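Local coordinates for inositol 2-dehydrogenase/D-chiro-inositol 3-dehydrogenase (Lactobacillus casei, PDB 4MIO), which oxidises myo-inositol and D-chiro-inositol with NAD+, giving 2-keto-myo-inositol and 1-keto-D-chiro-inositol, at the interface of chains A and B and the interface of chains A and C. Coordinates in Å, arbitrary orientation; residue numbers count along the deposited sequence, not the author numbering. Chains: chain A/B/C, Inositol 2-dehydrogenase/D-chiro-inositol 3-dehydrogenase.

The deposited assembly holds four copies of this enzyme, and chain A meets two neighbours through different surfaces. Contact 1 joins A to B and contact 2 joins A to C. Their centres lie about 25 Å apart, and the two use different residues of A. They do share a segment: the loop between strands 248-250 and 259-262 gives B:Asn253 to contact 1, and A:Tyr254 and C:Leu256 to contact 2. Contact 1 is largely polar and ionic, whereas contact 2, in the residues described, is mainly apolar packing with a water bridge. Both interfaces are two-fold symmetric, so together they probably help to hold the tetramer.

Contact 1: the interface of chains A and B. Residues chain A 261, 266; chain B 237, 253, 270.
A:Arg261 and B:Glu237 form a two-pronged salt bridge across the interface. The arginine presents one edge of its guanidinium, with NE and NH2 each taking one carboxylate oxygen. NE donates to OE1 of B:Glu237 at 2.9 Å, nearly straight at 170°. NH2 donates to OE2 of B:Glu237, also at 2.9 Å. Both oxygens use their syn lone pairs, and both bonds run close to the guanidinium plane. The two flat groups are 15° apart, nearly coplanar, while the side chains cross at about a right angle. The double grip fixes how the carboxylate is turned. On the glutamate side, CG lies opposite the backbone N (chi1 -167°), and the extended chain carries the carboxylate over to chain A. With A:Arg261 cut back to an alanine, the B:Glu237 carboxylate would probably lose its charged mate and be freer to turn.

Amide groups meet next to the bridge. Within chain A, OE1 of A:Gln266 lies 3.3 Å above one face of the A:Arg261 guanidinium, toward its rim. The same OE1 is 3.2 Å from OD1 of B:Asn253. As modelled, this pairs two carbonyl oxygens and is no hydrogen bond; one amide may be turned over in reality. The amide planes are steeply inclined to each other.

The apolar part is small. CG2 of B:Val270 approaches the root of A:Gln266, 4.1 Å from its CB.

In the fold, A:Arg261 and A:Gln266 sit on the successive strands 259-262 and 265-269. B:Glu237 begins strand 237-244, B:Asn253 lies in a loop, and B:Val270 directly follows strand 265-269 of its own chain.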
ATOM      1  N   ARG A 261     -14.101  -2.581  -0.337  1.00 12.53           N
ATOM      2  CA  ARG A 261     -14.289  -2.687  -1.772  1.00 12.50           C
ATOM      3  C   ARG A 261     -15.793  -2.574  -2.043  1.00 11.70           C
ATOM      4  O   ARG A 261     -16.524  -3.408  -1.645  1.00 13.52           O
ATOM      5  CB  ARG A 261     -13.762  -4.009  -2.288  1.00 12.50           C
ATOM      6  CG  ARG A 261     -12.234  -4.041  -2.499  1.00 13.26           C
ATOM      7  CD  ARG A 261     -11.717  -5.440  -2.575  1.00 13.70           C
ATOM      8  NE  ARG A 261     -10.427  -5.527  -3.185  1.00 19.35           N
ATOM      9  CZ  ARG A 261      -9.312  -5.326  -2.538  1.00 19.86           C
ATOM     10  NH1 ARG A 261      -9.344  -5.023  -1.258  1.00 18.93           N
ATOM     11  NH2 ARG A 261      -8.168  -5.435  -3.176  1.00 24.44           N
ATOM     12  N   GLN A 266     -11.982   1.222  -3.868  1.00 15.74           N
ATOM     13  CA  GLN A 266     -11.339   0.634  -2.724  1.00 14.73           C
ATOM     14  C   GLN A 266     -10.988   1.791  -1.805  1.00 15.62           C
ATOM     15  O   GLN A 266     -10.392   2.725  -2.236  1.00 18.16           O
ATOM     16  CB  GLN A 266     -10.074  -0.110  -3.164  1.00 17.29           C
ATOM     17  CG  GLN A 266      -9.346  -0.866  -2.090  1.00 21.02           C
ATOM     18  CD  GLN A 266      -8.064  -1.538  -2.573  1.00 30.78           C
ATOM     19  OE1 GLN A 266      -8.021  -2.133  -3.610  1.00 35.09           O
ATOM     20  NE2 GLN A 266      -7.049  -1.437  -1.786  1.00 31.14           N
TER
ATOM     21  N   GLU B 237     -12.047  -7.859 -10.564  1.00 11.62           N
ATOM     22  CA  GLU B 237     -10.753  -7.992  -9.925  1.00 13.52           C
ATOM     23  C   GLU B 237     -10.200  -9.413  -9.989  1.00 12.77           C
ATOM     24  O   GLU B 237     -10.882 -10.346  -9.771  1.00 13.62           O
ATOM     25  CB  GLU B 237     -10.796  -7.472  -8.465  1.00 15.64           C
ATOM     26  CG  GLU B 237      -9.463  -7.289  -7.824  1.00 18.53           C
ATOM     27  CD  GLU B 237      -9.511  -6.609  -6.469  1.00 21.54           C
ATOM     28  OE1 GLU B 237     -10.589  -6.274  -5.980  1.00 17.52           O
ATOM     29  OE2 GLU B 237      -8.453  -6.465  -5.878  1.00 26.24           O
ATOM     30  N   ASN B 253      -2.241  -4.166  -6.260  1.00 31.84           N
ATOM     31  CA  ASN B 253      -3.434  -3.492  -6.767  1.00 31.62           C
ATOM     32  C   ASN B 253      -3.330  -3.214  -8.256  1.00 30.77           C
ATOM     33  O   ASN B 253      -2.288  -2.791  -8.678  1.00 24.41           O
ATOM     34  CB  ASN B 253      -3.713  -2.208  -6.032  1.00 20.00           C
ATOM     35  CG  ASN B 253      -5.144  -1.777  -6.227  1.00 20.00           C
ATOM     36  OD1 ASN B 253      -6.050  -2.591  -6.100  1.00 20.00           O
ATOM     37  ND2 ASN B 253      -5.351  -0.552  -6.605  1.00 20.00           N
ATOM     38  N   VAL B 270     -11.613   1.104  -8.698  1.00 17.22           N
ATOM     39  CA  VAL B 270     -11.537  -0.296  -9.079  1.00 16.75           C
ATOM     40  C   VAL B 270     -12.068  -0.442 -10.511  1.00 16.47           C
ATOM     41  O   VAL B 270     -13.060   0.089 -10.836  1.00 18.01           O
ATOM     42  CB  VAL B 270     -12.325  -1.201  -8.112  1.00 14.61           C
ATOM     43  CG1 VAL B 270     -12.234  -2.659  -8.506  1.00 15.50           C
ATOM     44  CG2 VAL B 270     -11.844  -1.011  -6.720  1.00 17.53           C
TER

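Contact 2: the interface of chains A and C. Residues chain A 131-132, 254; chain C 256.
C:Leu256 reaches from a loop of chain C toward the start of a helix in chain A. Its CB faces the backbone of A:Gly132, 4.0 Å from the glycine CA. The lack of a side chain there probably helps the leucine come this close. From CB the chain turns with CG opposite its own carbonyl carbon (chi1 -80°), and the two methyls then part. CD1 goes to A:Gln131, where it packs 3.7 Å from CB. It also comes near the amide end of that residue, 4.1 Å from OE1. The glutamine side chain crosses the leucine at about a right angle. Its CB and its amide oxygen both border CD1. CD2 points the other way, to A:Tyr254. It lies 4.2 Å from the ring atom CD1, beyond the rim and somewhat to one side of the ring plane. The leucine thus fits between the helix start and the tyrosine: CD1 packs on the helix start, while CD2 lies loosely beside the tyrosine.

A water-mediated link uses the backbone. Water 1 is 2.7 Å from the carbonyl O of C:Leu256 and 2.8 Å from the carbonyl O of A:Gly132. The water can donate to both oxygens and so tie the loop of C to the first turn of helix 131-141. The leucine oxygen also lies 3.5 Å from the CA of A:Gly132, a close packing contact.

The patch hides 135 Å² of protein surface, about half of it on C:Leu256. It fits one loop residue against the neighbouring copy. Repeated by the two-fold, this packing probably helps to hold A and C together in the assembly.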
ATOM      1  N   GLN A 131       4.298   6.235  18.329  1.00 16.63           N
ATOM      2  CA  GLN A 131       5.018   5.015  17.990  1.00 19.52           C
ATOM      3  C   GLN A 131       5.637   5.048  16.601  1.00 16.42           C
ATOM      4  O   GLN A 131       6.739   4.624  16.422  1.00 17.45           O
ATOM      5  CB  GLN A 131       4.113   3.794  18.190  1.00 20.17           C
ATOM      6  CG  GLN A 131       3.894   3.437  19.655  1.00 27.16           C
ATOM      7  CD  GLN A 131       2.937   2.259  19.895  1.00 39.07           C
ATOM      8  OE1 GLN A 131       2.818   1.393  19.061  1.00 44.73           O
ATOM      9  NE2 GLN A 131       2.301   2.223  21.061  1.00 36.00           N
ATOM     10  N   GLY A 132       4.898   5.548  15.650  1.00 16.70           N
ATOM     11  CA  GLY A 132       5.359   5.605  14.295  1.00 15.46           C
ATOM     12  C   GLY A 132       6.509   6.569  14.079  1.00 15.55           C
ATOM     13  O   GLY A 132       7.458   6.262  13.428  1.00 14.57           O
ATOM     14  N   TYR A 254      -1.646   5.398   8.204  1.00 32.15           N
ATOM     15  CA  TYR A 254      -2.191   5.291   9.546  1.00 30.60           C
ATOM     16  C   TYR A 254      -3.645   4.804   9.530  1.00 29.61           C
ATOM     17  O   TYR A 254      -4.426   5.272   8.755  1.00 32.67           O
ATOM     18  CB  TYR A 254      -2.088   6.636  10.265  1.00 30.62           C
ATOM     19  CG  TYR A 254      -2.543   6.609  11.679  1.00 28.66           C
ATOM     20  CD1 TYR A 254      -1.669   6.262  12.714  1.00 28.17           C
ATOM     21  CD2 TYR A 254      -3.837   6.900  12.028  1.00 28.67           C
ATOM     22  CE1 TYR A 254      -2.098   6.206  13.996  1.00 29.51           C
ATOM     23  CE2 TYR A 254      -4.250   6.873  13.320  1.00 30.86           C
ATOM     24  CZ  TYR A 254      -3.396   6.512  14.304  1.00 29.34           C
ATOM     25  OH  TYR A 254      -3.823   6.473  15.583  1.00 37.69           O
TER
ATOM     26  N   LEU C 256       3.323   0.146  12.514  1.00 26.65           N
ATOM     27  CA  LEU C 256       3.577   1.567  12.505  1.00 29.34           C
ATOM     28  C   LEU C 256       4.983   1.879  12.025  1.00 31.43           C
ATOM     29  O   LEU C 256       5.313   3.027  11.893  1.00 31.26           O
ATOM     30  CB  LEU C 256       3.374   2.164  13.874  1.00 27.97           C
ATOM     31  CG  LEU C 256       1.903   2.385  14.156  1.00 34.04           C
ATOM     32  CD1 LEU C 256       1.651   2.934  15.497  1.00 34.30           C
ATOM     33  CD2 LEU C 256       1.341   3.297  13.106  1.00 34.34           C
TER
HETATM   34  O   HOH W   1       7.290   4.657  11.149  1.00 18.40           O